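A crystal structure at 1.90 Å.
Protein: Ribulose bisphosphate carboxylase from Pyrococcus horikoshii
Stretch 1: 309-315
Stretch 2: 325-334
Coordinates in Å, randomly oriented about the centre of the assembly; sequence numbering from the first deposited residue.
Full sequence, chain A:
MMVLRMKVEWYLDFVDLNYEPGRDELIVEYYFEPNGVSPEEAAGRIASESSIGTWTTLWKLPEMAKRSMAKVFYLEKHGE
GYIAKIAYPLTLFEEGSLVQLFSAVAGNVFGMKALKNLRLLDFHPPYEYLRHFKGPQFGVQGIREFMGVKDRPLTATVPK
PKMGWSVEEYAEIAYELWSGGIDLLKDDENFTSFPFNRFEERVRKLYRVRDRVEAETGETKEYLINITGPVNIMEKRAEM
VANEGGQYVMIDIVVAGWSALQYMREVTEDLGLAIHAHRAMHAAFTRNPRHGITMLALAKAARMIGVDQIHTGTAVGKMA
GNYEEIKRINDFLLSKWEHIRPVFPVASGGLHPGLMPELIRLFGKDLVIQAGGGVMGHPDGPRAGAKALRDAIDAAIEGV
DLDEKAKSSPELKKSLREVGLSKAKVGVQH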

# COMPACT_ATOMS: atom_id res chain seq x y z
N GLN A 309 13.66 -25.83 19.86
CA GLN A 309 13.50 -26.85 20.91
C GLN A 309 12.34 -27.77 20.54
O GLN A 309 11.40 -27.35 19.87
CB GLN A 309 13.33 -26.26 22.32
CG GLN A 309 12.28 -25.27 22.47
CD GLN A 309 12.40 -24.47 23.76
OE1 GLN A 309 11.45 -24.44 24.57
NE2 GLN A 309 13.50 -23.82 23.93
N ILE A 310 12.45 -29.02 20.90
CA ILE A 310 11.41 -30.00 20.53
C ILE A 310 11.37 -31.14 21.55
O ILE A 310 12.42 -31.57 22.06
CB ILE A 310 11.63 -30.55 19.08
CG1 ILE A 310 10.49 -31.44 18.63
CG2 ILE A 310 12.91 -31.33 19.01
CD1 ILE A 310 10.52 -31.75 17.16
N HIS A 311 10.15 -31.58 21.86
CA HIS A 311 9.88 -32.69 22.77
C HIS A 311 10.46 -33.93 22.17
O HIS A 311 10.17 -34.19 21.02
CB HIS A 311 8.35 -32.89 22.92
CG HIS A 311 7.67 -31.82 23.72
ND1 HIS A 311 7.60 -31.84 25.10
CD2 HIS A 311 6.99 -30.70 23.34
CE1 HIS A 311 6.94 -30.77 25.53
NE2 HIS A 311 6.55 -30.07 24.48
N THR A 312 11.24 -34.70 22.93
CA THR A 312 11.71 -36.04 22.49
C THR A 312 11.33 -37.29 23.35
O THR A 312 11.60 -38.41 22.89
CB THR A 312 13.22 -36.03 22.36
OG1 THR A 312 13.78 -35.60 23.60
CG2 THR A 312 13.68 -34.96 21.33
N GLY A 313 10.79 -37.12 24.55
CA GLY A 313 10.58 -38.23 25.51
C GLY A 313 11.51 -38.20 26.74
O GLY A 313 12.42 -37.38 26.76
N THR A 314 11.30 -39.06 27.76
CA THR A 314 12.19 -39.13 28.97
C THR A 314 12.43 -40.51 29.59
O THR A 314 11.75 -41.49 29.23
CB THR A 314 11.62 -38.33 30.14
OG1 THR A 314 10.31 -38.83 30.48
CG2 THR A 314 11.46 -36.89 29.73
N ALA A 315 13.36 -40.56 30.56
CA ALA A 315 13.63 -41.75 31.35
C ALA A 315 13.33 -41.51 32.86
O ALA A 315 14.10 -40.89 33.64
CB ALA A 315 15.04 -42.28 31.12
N GLU A 325 16.65 -45.10 22.04
CA GLU A 325 16.03 -44.28 20.99
C GLU A 325 16.08 -42.81 21.38
O GLU A 325 16.39 -41.97 20.57
CB GLU A 325 14.56 -44.68 20.74
CG GLU A 325 13.81 -43.74 19.77
CD GLU A 325 12.43 -44.24 19.34
OE1 GLU A 325 11.69 -44.80 20.21
OE2 GLU A 325 12.07 -44.08 18.14
N ILE A 326 15.76 -42.50 22.63
CA ILE A 326 15.66 -41.13 23.04
C ILE A 326 17.01 -40.46 23.04
O ILE A 326 17.14 -39.32 22.57
CB ILE A 326 15.02 -41.03 24.40
CG1 ILE A 326 13.54 -41.44 24.27
CG2 ILE A 326 15.13 -39.56 24.94
CD1 ILE A 326 12.86 -41.61 25.60
N LYS A 327 18.00 -41.18 23.57
CA LYS A 327 19.36 -40.70 23.61
C LYS A 327 19.89 -40.47 22.17
O LYS A 327 20.62 -39.54 21.96
CB LYS A 327 20.26 -41.67 24.37
CG LYS A 327 21.68 -41.13 24.59
CD LYS A 327 21.67 -39.84 25.49
CE LYS A 327 23.08 -39.46 26.02
NZ LYS A 327 24.06 -39.18 24.90
N ARG A 328 19.52 -41.31 21.22
CA ARG A 328 19.90 -41.13 19.83
C ARG A 328 19.33 -39.78 19.31
O ARG A 328 20.06 -38.97 18.72
CB ARG A 328 19.42 -42.30 18.96
CG ARG A 328 19.92 -42.28 17.50
CD ARG A 328 19.37 -43.41 16.58
NE ARG A 328 19.04 -44.59 17.37
CZ ARG A 328 19.93 -45.45 17.88
NH1 ARG A 328 21.23 -45.29 17.65
NH2 ARG A 328 19.51 -46.50 18.61
N ILE A 329 18.05 -39.55 19.57
CA ILE A 329 17.42 -38.33 19.11
C ILE A 329 18.09 -37.11 19.71
O ILE A 329 18.38 -36.15 18.97
CB ILE A 329 15.94 -38.34 19.37
CG1 ILE A 329 15.31 -39.48 18.56
CG2 ILE A 329 15.31 -37.00 18.93
CD1 ILE A 329 13.95 -39.88 18.98
N ASN A 330 18.31 -37.10 21.02
CA ASN A 330 18.88 -35.93 21.67
C ASN A 330 20.29 -35.66 21.17
O ASN A 330 20.67 -34.49 21.01
CB ASN A 330 18.95 -36.08 23.21
CG ASN A 330 17.57 -35.95 23.92
OD1 ASN A 330 17.51 -35.89 25.15
ND2 ASN A 330 16.47 -35.94 23.16
N ASP A 331 21.07 -36.74 20.97
CA ASP A 331 22.43 -36.65 20.48
C ASP A 331 22.45 -35.98 19.11
O ASP A 331 23.25 -35.11 18.86
CB ASP A 331 23.09 -38.05 20.36
CG ASP A 331 23.52 -38.62 21.72
OD1 ASP A 331 24.01 -39.78 21.73
OD2 ASP A 331 23.40 -38.02 22.81
N PHE A 332 21.57 -36.42 18.23
CA PHE A 332 21.38 -35.75 16.96
C PHE A 332 21.00 -34.28 17.12
O PHE A 332 21.62 -33.41 16.54
CB PHE A 332 20.32 -36.44 16.10
CG PHE A 332 19.83 -35.55 15.02
CD1 PHE A 332 20.67 -35.26 13.93
CD2 PHE A 332 18.60 -34.87 15.14
CE1 PHE A 332 20.28 -34.32 12.97
CE2 PHE A 332 18.19 -33.96 14.16
CZ PHE A 332 19.04 -33.68 13.07
N LEU A 333 19.97 -33.99 17.90
CA LEU A 333 19.53 -32.61 18.08
C LEU A 333 20.68 -31.68 18.49
O LEU A 333 20.72 -30.48 18.07
CB LEU A 333 18.39 -32.50 19.07
CG LEU A 333 17.03 -33.04 18.55
CD1 LEU A 333 16.03 -32.96 19.68
CD2 LEU A 333 16.47 -32.28 17.38
N LEU A 334 21.61 -32.21 19.28
CA LEU A 334 22.66 -31.38 19.84
C LEU A 334 23.96 -31.47 19.05
O LEU A 334 24.89 -30.76 19.37
CB LEU A 334 22.93 -31.75 21.31
CG LEU A 334 21.86 -31.39 22.34
CD1 LEU A 334 22.12 -32.18 23.63
CD2 LEU A 334 21.84 -29.90 22.60

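The strand at residues 309-311 and the loop that follows it pack against one face of a helix; the CA atoms nearest each other across the contact are those of Gly313 and Ile326, 6.3 Å apart. Side chains alternate along the strand: Ile310 points toward the helix, whereas Gln309 and His311 point away. On the helix, Ile326, Ile329 and Leu333 recur at the spacing of successive turns and present an apolar surface.

Thr312 dominates the contact. Its p rotamer (chi1 55°) serves both halves of the side chain: OG1 accepts a hydrogen bond from Asn330 ND2 at 2.7 Å, while CG2 lies 3.5 Å from both Ile329 CG2 and Leu333 CD1. The CA-to-CB bond of Asn330 points sideways to the loop, but chi1 of -74° (m) brings its amide end to the threonine. Leu333, m at chi1 and t at chi2, places the same CD1 3.6 Å from Ile310 CG2, with Ile310 itself in the t,t conformation.

Ile326, also m,t, lays CD1 along the loop backbone, 3.8 Å from Gly313 C and 3.7 Å from Thr314 N. Glycine suits this position twice over: an ideal CB would sit only 3.0 Å from Ile326 CD1, and at phi/psi of 109/171° it would also jam against the carbonyl O of Thr312.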